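Long-range contacts in (S)-ureidoglycine--glyoxylate transaminase (Bacillus subtilis, PDB 3ISL), which catalyses amino-group transfer from (S)-ureidoglycine to glyoxylate, giving oxalurate and glycine, with pyridoxal 5'-phosphate as cofactor, as a homodimer in purine catabolism: residues P66-S71 / S204-I209; I75-A80 / F249-L254; D172-I177 / A191-T196. All coordinates share one frame; numbering follows the deposited sequence.

Contact 1 of 3, residues P66-S71 / S204-I209. With PLP (pyridoxal-5'-phosphate), chain C.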
# COMPACT_ATOMS: atom_id res chain seq x y z
N PRO A 66 2.08 8.49 7.58
CA PRO A 66 1.48 7.22 7.15
C PRO A 66 2.52 6.18 6.67
O PRO A 66 3.58 6.53 6.23
CB PRO A 66 0.61 7.63 5.95
CG PRO A 66 1.23 8.83 5.44
CD PRO A 66 1.97 9.53 6.55
N ILE A 67 2.19 4.92 6.74
CA ILE A 67 3.01 3.95 6.03
C ILE A 67 2.13 3.39 4.89
O ILE A 67 0.88 3.44 4.93
CB ILE A 67 3.60 2.79 6.97
CG1 ILE A 67 2.52 1.86 7.43
CG2 ILE A 67 4.42 3.25 8.20
CD1 ILE A 67 2.62 0.50 6.65
N ASP A 68 2.78 2.82 3.88
CA ASP A 68 2.07 2.54 2.64
C ASP A 68 1.72 1.08 2.82
O ASP A 68 2.60 0.22 2.82
CB ASP A 68 3.01 2.79 1.45
CG ASP A 68 3.28 4.27 1.20
OD1 ASP A 68 4.07 4.60 0.29
OD2 ASP A 68 2.72 5.10 1.98
N GLY A 69 0.47 0.77 3.03
CA GLY A 69 0.12 -0.62 3.30
C GLY A 69 -1.24 -0.46 3.85
O GLY A 69 -1.61 0.67 4.25
N THR A 70 -2.00 -1.54 3.89
CA THR A 70 -3.25 -1.47 4.63
C THR A 70 -2.97 -1.23 6.13
O THR A 70 -1.78 -1.18 6.60
CB THR A 70 -4.26 -2.66 4.26
OG1 THR A 70 -4.13 -3.77 5.16
CG2 THR A 70 -4.04 -3.13 2.83
N SER A 71 -4.06 -1.04 6.88
CA SER A 71 -3.95 -0.72 8.29
C SER A 71 -3.06 -1.72 9.02
O SER A 71 -2.26 -1.36 9.87
CB SER A 71 -5.32 -0.77 8.88
OG SER A 71 -6.22 -0.12 8.03
N SER A 204 -8.86 2.66 1.05
CA SER A 204 -8.04 1.77 1.90
C SER A 204 -6.71 1.65 1.22
O SER A 204 -6.62 1.91 0.02
CB SER A 204 -8.70 0.42 2.01
OG SER A 204 -9.41 0.27 0.80
N GLY A 205 -5.71 1.23 1.97
CA GLY A 205 -4.35 1.17 1.44
C GLY A 205 -3.35 2.19 1.97
O GLY A 205 -2.26 2.37 1.39
N MET A 206 -3.67 2.81 3.12
CA MET A 206 -2.59 3.48 3.87
C MET A 206 -2.92 3.40 5.32
O MET A 206 -4.11 3.20 5.66
CB MET A 206 -2.34 4.92 3.42
CG MET A 206 -1.01 5.17 2.61
SD MET A 206 -1.12 6.94 2.44
CE MET A 206 0.47 7.53 1.88
N ALA A 207 -1.88 3.50 6.17
CA ALA A 207 -2.02 3.32 7.58
C ALA A 207 -1.27 4.45 8.33
O ALA A 207 -0.07 4.41 8.47
CB ALA A 207 -1.49 1.95 7.99
N PRO A 208 -1.99 5.47 8.78
CA PRO A 208 -1.40 6.56 9.61
C PRO A 208 -0.98 6.02 10.97
O PRO A 208 -1.76 5.32 11.64
CB PRO A 208 -2.57 7.54 9.83
CG PRO A 208 -3.65 7.13 8.91
CD PRO A 208 -3.41 5.67 8.51
N ILE A 209 0.23 6.38 11.38
CA ILE A 209 0.76 5.92 12.66
C ILE A 209 1.25 7.09 13.42
O ILE A 209 1.60 8.09 12.82
CB ILE A 209 1.90 4.86 12.54
CG1 ILE A 209 3.13 5.45 11.86
CG2 ILE A 209 1.44 3.63 11.77
CD1 ILE A 209 4.36 4.44 11.80
N1 PLP C . -7.85 -3.61 12.85
C2 PLP C . -9.26 -3.34 13.16
C2A PLP C . -9.77 -3.05 14.44
C3 PLP C . -10.25 -3.35 12.16
O3 PLP C . -11.56 -3.08 12.45
C4 PLP C . -9.95 -3.59 10.84
C4A PLP C . -11.11 -3.57 9.77
C5 PLP C . -8.63 -3.85 10.50
C6 PLP C . -7.57 -3.88 11.46
C5A PLP C . -8.37 -4.16 9.06
O4P PLP C . -7.41 -3.35 8.57
P PLP C . -7.17 -3.60 7.02
O1P PLP C . -8.22 -4.53 6.42
O2P PLP C . -5.60 -4.14 7.06
O3P PLP C . -7.12 -2.12 6.24

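Contact 2 of 3, residues I75-A80 / F249-L254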
# COMPACT_ATOMS: atom_id res chain seq x y z
N ILE A 75 0.12 -1.75 11.53
CA ILE A 75 0.22 -2.43 12.81
C ILE A 75 1.48 -3.31 12.87
O ILE A 75 2.22 -3.29 13.85
CB ILE A 75 -1.01 -3.29 13.06
CG1 ILE A 75 -2.28 -2.40 13.16
CG2 ILE A 75 -0.74 -4.20 14.31
CD1 ILE A 75 -3.62 -3.23 13.32
N GLU A 76 1.71 -4.09 11.81
CA GLU A 76 2.88 -4.93 11.70
C GLU A 76 4.20 -4.14 11.75
O GLU A 76 5.15 -4.54 12.49
CB GLU A 76 2.79 -5.85 10.46
CG GLU A 76 4.00 -6.84 10.34
CD GLU A 76 3.74 -8.00 9.41
OE1 GLU A 76 4.70 -8.69 9.03
OE2 GLU A 76 2.57 -8.26 9.06
N ALA A 77 4.27 -3.01 11.04
CA ALA A 77 5.51 -2.20 11.04
C ALA A 77 5.81 -1.70 12.47
O ALA A 77 6.95 -1.79 12.92
CB ALA A 77 5.44 -1.04 10.06
N VAL A 78 4.79 -1.20 13.19
CA VAL A 78 5.03 -0.79 14.56
C VAL A 78 5.49 -2.02 15.36
O VAL A 78 6.56 -1.98 15.97
CB VAL A 78 3.82 -0.10 15.21
CG1 VAL A 78 4.10 0.15 16.72
CG2 VAL A 78 3.49 1.26 14.50
N LEU A 79 4.74 -3.12 15.35
CA LEU A 79 5.13 -4.26 16.21
C LEU A 79 6.49 -4.88 15.81
O LEU A 79 7.28 -5.25 16.69
CB LEU A 79 4.04 -5.31 16.22
CG LEU A 79 2.75 -4.87 16.93
CD1 LEU A 79 1.70 -5.87 16.64
CD2 LEU A 79 3.03 -4.75 18.45
N ALA A 80 6.76 -4.99 14.53
CA ALA A 80 8.06 -5.43 14.02
C ALA A 80 9.21 -4.58 14.58
O ALA A 80 10.28 -5.09 14.91
CB ALA A 80 8.09 -5.40 12.47
N PHE A 249 8.80 -2.52 6.47
CA PHE A 249 8.21 -2.03 7.75
C PHE A 249 9.23 -1.49 8.78
O PHE A 249 8.92 -1.38 9.97
CB PHE A 249 7.30 -3.12 8.36
CG PHE A 249 6.14 -3.55 7.47
CD1 PHE A 249 5.41 -2.60 6.72
CD2 PHE A 249 5.80 -4.89 7.36
CE1 PHE A 249 4.35 -2.99 5.88
CE2 PHE A 249 4.73 -5.31 6.53
CZ PHE A 249 4.03 -4.35 5.77
N ASP A 250 10.46 -1.16 8.32
CA ASP A 250 11.53 -0.66 9.22
C ASP A 250 11.30 0.85 9.57
O ASP A 250 11.72 1.75 8.81
CB ASP A 250 12.93 -0.90 8.58
CG ASP A 250 14.12 -0.56 9.55
OD1 ASP A 250 15.28 -0.97 9.23
OD2 ASP A 250 13.88 0.09 10.63
N LEU A 251 10.62 1.12 10.70
CA LEU A 251 10.27 2.52 11.07
C LEU A 251 11.48 3.44 11.23
O LEU A 251 11.37 4.65 11.13
CB LEU A 251 9.39 2.57 12.36
CG LEU A 251 8.05 1.84 12.29
CD1 LEU A 251 7.24 2.11 13.53
CD2 LEU A 251 7.21 2.16 11.03
N SER A 252 12.64 2.83 11.53
CA SER A 252 13.93 3.53 11.67
C SER A 252 14.42 4.12 10.34
O SER A 252 15.08 5.16 10.34
CB SER A 252 15.01 2.57 12.15
OG SER A 252 16.14 3.31 12.45
N GLN A 253 14.13 3.42 9.24
CA GLN A 253 14.36 3.93 7.90
C GLN A 253 13.20 4.82 7.50
O GLN A 253 13.43 5.86 6.87
CB GLN A 253 14.51 2.80 6.89
CG GLN A 253 15.67 1.85 7.24
CD GLN A 253 15.90 0.83 6.17
OE1 GLN A 253 16.44 1.16 5.10
NE2 GLN A 253 15.53 -0.42 6.45
N LEU A 254 11.97 4.44 7.88
CA LEU A 254 10.78 5.27 7.58
C LEU A 254 10.82 6.66 8.27
O LEU A 254 10.28 7.65 7.73
CB LEU A 254 9.49 4.52 7.83
CG LEU A 254 9.29 3.59 6.63
CD1 LEU A 254 8.35 2.44 6.91
CD2 LEU A 254 8.82 4.43 5.42

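Contact 3 of 3, residues D172-I177 / A191-T196. With PLP (pyridoxal-5'-phosphate), chain C.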
# COMPACT_ATOMS: atom_id res chain seq x y z
N ASP A 172 -4.32 -0.52 18.42
CA ASP A 172 -4.89 -0.53 17.10
C ASP A 172 -6.15 0.36 17.21
O ASP A 172 -7.14 -0.05 17.83
CB ASP A 172 -5.18 -2.02 16.72
CG ASP A 172 -6.25 -2.20 15.65
OD1 ASP A 172 -6.94 -1.27 15.22
OD2 ASP A 172 -6.46 -3.34 15.28
N ALA A 173 -6.07 1.61 16.68
CA ALA A 173 -7.24 2.51 16.64
C ALA A 173 -7.83 2.56 15.20
O ALA A 173 -8.34 3.58 14.77
CB ALA A 173 -6.89 3.93 17.19
N VAL A 174 -7.73 1.48 14.45
CA VAL A 174 -8.02 1.50 13.03
C VAL A 174 -9.52 1.84 12.78
O VAL A 174 -9.85 2.57 11.87
CB VAL A 174 -7.61 0.15 12.36
CG1 VAL A 174 -8.42 -0.10 11.12
CG2 VAL A 174 -6.07 0.07 12.08
N ALA A 175 -10.40 1.26 13.59
CA ALA A 175 -11.82 1.43 13.42
C ALA A 175 -12.36 2.65 14.11
O ALA A 175 -13.52 2.96 13.93
CB ALA A 175 -12.57 0.21 13.98
N THR A 176 -11.61 3.21 15.05
CA THR A 176 -12.13 4.32 15.87
C THR A 176 -11.57 5.68 15.41
O THR A 176 -12.22 6.69 15.56
CB THR A 176 -11.85 4.15 17.37
OG1 THR A 176 -10.46 3.94 17.50
CG2 THR A 176 -12.57 2.91 17.89
N ILE A 177 -10.37 5.70 14.82
CA ILE A 177 -9.78 7.02 14.57
C ILE A 177 -10.69 7.84 13.62
O ILE A 177 -11.16 7.32 12.56
CB ILE A 177 -8.35 6.87 13.94
CG1 ILE A 177 -7.52 8.20 14.05
CG2 ILE A 177 -8.41 6.28 12.43
CD1 ILE A 177 -7.42 8.83 15.51
N ALA A 191 2.18 4.14 21.06
CA ALA A 191 2.03 4.09 19.65
C ALA A 191 0.61 3.77 19.30
O ALA A 191 -0.05 2.93 20.00
CB ALA A 191 3.03 3.03 19.00
N ALA A 192 0.09 4.44 18.25
CA ALA A 192 -1.29 4.21 17.79
C ALA A 192 -1.23 4.06 16.28
O ALA A 192 -0.49 4.75 15.63
CB ALA A 192 -2.23 5.38 18.13
N ILE A 193 -2.05 3.16 15.73
CA ILE A 193 -2.07 3.01 14.31
C ILE A 193 -3.49 3.17 13.90
O ILE A 193 -4.41 2.55 14.47
CB ILE A 193 -1.61 1.57 13.88
CG1 ILE A 193 -0.22 1.20 14.45
CG2 ILE A 193 -1.80 1.39 12.36
CD1 ILE A 193 -0.23 0.24 15.77
N GLY A 194 -3.69 3.98 12.88
CA GLY A 194 -5.03 4.13 12.28
C GLY A 194 -5.16 3.42 10.97
O GLY A 194 -4.20 2.82 10.47
N GLY A 195 -6.36 3.47 10.39
CA GLY A 195 -6.56 3.09 8.99
C GLY A 195 -7.37 4.15 8.28
O GLY A 195 -7.91 5.08 8.91
N THR A 196 -7.45 4.08 6.97
CA THR A 196 -8.06 5.16 6.21
C THR A 196 -9.52 4.91 5.78
O THR A 196 -10.28 5.87 5.64
CB THR A 196 -7.25 5.40 4.91
OG1 THR A 196 -6.83 4.13 4.37
CG2 THR A 196 -5.99 6.18 5.22
N1 PLP C . -7.85 -3.61 12.85
C2 PLP C . -9.26 -3.34 13.16
C2A PLP C . -9.77 -3.05 14.44
C3 PLP C . -10.25 -3.35 12.16
O3 PLP C . -11.56 -3.08 12.45
C4 PLP C . -9.95 -3.59 10.84
C4A PLP C . -11.11 -3.57 9.77
C5 PLP C . -8.63 -3.85 10.50
C6 PLP C . -7.57 -3.88 11.46
C5A PLP C . -8.37 -4.16 9.06
O4P PLP C . -7.41 -3.35 8.57
P PLP C . -7.17 -3.60 7.02
O1P PLP C . -8.22 -4.53 6.42
O2P PLP C . -5.60 -4.14 7.06
O3P PLP C . -7.12 -2.12 6.24

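Contact 1 of 3, residues P66-S71 / S204-I209
Met206, on one strand of an antiparallel pair, lies alongside the side chains of Pro66 and Asp68 of the other, all three leaving the sheet on the same face. Its CB sits 3.9 Å from Ile67 O, and CG comes closer to that oxygen, at 3.5 Å. Beyond CG the chain is extended, SD being anti to CA (chi2 -176°), and SD packs 4.0 Å from Pro66 CB. The terminal CE has two kinds of neighbour: the Pro66 ring, whose CG is 3.9 Å away, and the carboxylate of Asp68, whose OD2 is 3.3 Å away. An alanine here would probably open a gap beside the Pro66 ring and leave Asp68 OD2 without its methyl neighbour.

The backbone beneath is joined by a reciprocal pair of hydrogen bonds. Ile67 N gives to Ala207 O at 2.9 Å and Ala207 N to Ile67 O at 3.0 Å. On the other face, Ile67 CG2 touches Ile209 CD1, the two side chains crossing at about a right angle, and Ala207 CB lies against Thr70 O and Ser71 CA. Thr70 is the N-cap residue of helix 71-82, and here the chain turns to the cofactor: Ser71 OG is hydrogen-bonded to PLP O3P at 2.8 Å. A phosphate held at a helix N-terminus, where the dipole would favour it, is characteristic of fold-type I PLP enzymes.

Tyr248 of the second subunit is hydrogen-bonded to Thr70 N. Around the pair, helix 270-286 packs on Met206 and Pro66, Leu53 of helix 40-56 lies against Pro66 and Pro208, and Leu251 of helix 251-257 covers Ile67 and Ile209.

Contact 2 of 3, residues I75-A80 / F249-L254
Ala77 meets Phe249 in the large domain of a fold-type I aminotransferase, where helix 71-82 packs on the N-terminal end of helix 251-257. The two beta carbons point at each other, and Ala77 CB lies only 3.3 Å from Phe249 CB, a tight fit. Phe249 CG, anti to the carbonyl carbon (chi1 -59°), stays 3.7 Å from Ala77 CB, and the CD2-CE2 side of the ring meets Glu76. Glu76 approaches the ring at a slant: its CG is 4.0 Å from Phe249 CD2, and the carboxylate and ring planes are 53° apart. The carboxylate itself is hydrogen-bonded to Tyr108 and, across the dimer interface, to Ser246 and Tyr248 of the second subunit, while Phe249 stacks on Phe249 of that subunit.

Leu251 divides its methyls between Ala77 and Val78, crossing the Val78 side chain obliquely. CD2 packs 3.8 Å from Ala77 CB, and CD1 lies 3.8 Å from Val78 CA, with Val78 CG2 close by. The helix that carries Leu251 starts at Asp250, the N-cap residue, whose OD2 accepts a weak capping bond from Ser252 N at 3.1 Å.

Contact 3 of 3, residues D172-I177 / A191-T196
Val174 and Ile177 close in on the glycine pair Gly194-Gly195, the tightly packed part of this contact. Val174 CG2 presses against the backbone 3.6 Å from Gly194 C, and Ile177 CG2 lies 3.8 Å from Gly195 O. The lack of side chains is what permits this: a beta carbon on Gly194 would come within 3.1 Å of Ile177 CG2, and one on Gly195 would be equally near Val174 CG1. Ile177 CG2 reaches the glycines from the position between its own backbone N and carbonyl carbon, CG1 being anti to the N (chi1 -163°).

Toward Ile193 the fit is looser. Val174 CG2 and Ile193 CG2 are 4.5 Å apart, and the backbones are tied by a single hydrogen bond, Ala173 N to Ile193 O at 2.9 Å, a bent bond (139° at the hydrogen). This is the parallel bridge of Asp172 with Ile193, at the end of strand 168-172 beside strand 191-193, inside the seven-stranded mixed sheet of fold-type I PLP enzymes, in which 206-211 is the one strand antiparallel to the other six.

The side away from Gly194 is turned to the cofactor instead of to solvent. An Asx turn fixes the carboxylate of Asp172: OD1 accepts from Val174 N, nearly along its C-O axis, in a nearly straight bond (164° at the hydrogen). The other oxygen, OD2, is thereby set 2.8 Å from PLP N1, the placement of the acidic residue expected in this fold. Val174 lies over one face of the pyridine ring, its CG1 3.8 Å from PLP C5, while Ala175 CB stands beside PLP O3. Ser71, from helix 71-82, packs on Val174.

Overall arrangement
All three contacts are buried, yet differ with depth and neighbours. Contact 3, its centre about 5 Å from that of the chain, does not touch the second subunit; contacts 1 and 2, their centres about 11 and 19 Å from it, both do. Contacts 1 and 3 share the central sheet, since strands 206-211 and 191-193 are adjacent, and both reach PLP, one at the phosphate, the other at the pyridine ring. Contact 2 is mainly apolar, between helix 71-82 and the start of helix 251-257 with the loop residue before it, without hydrogen bonds across it, but joins contact 1 through Phe249 on Ile67 and contact 3 through Val78 on Ile193. Helix 71-82 runs past all three.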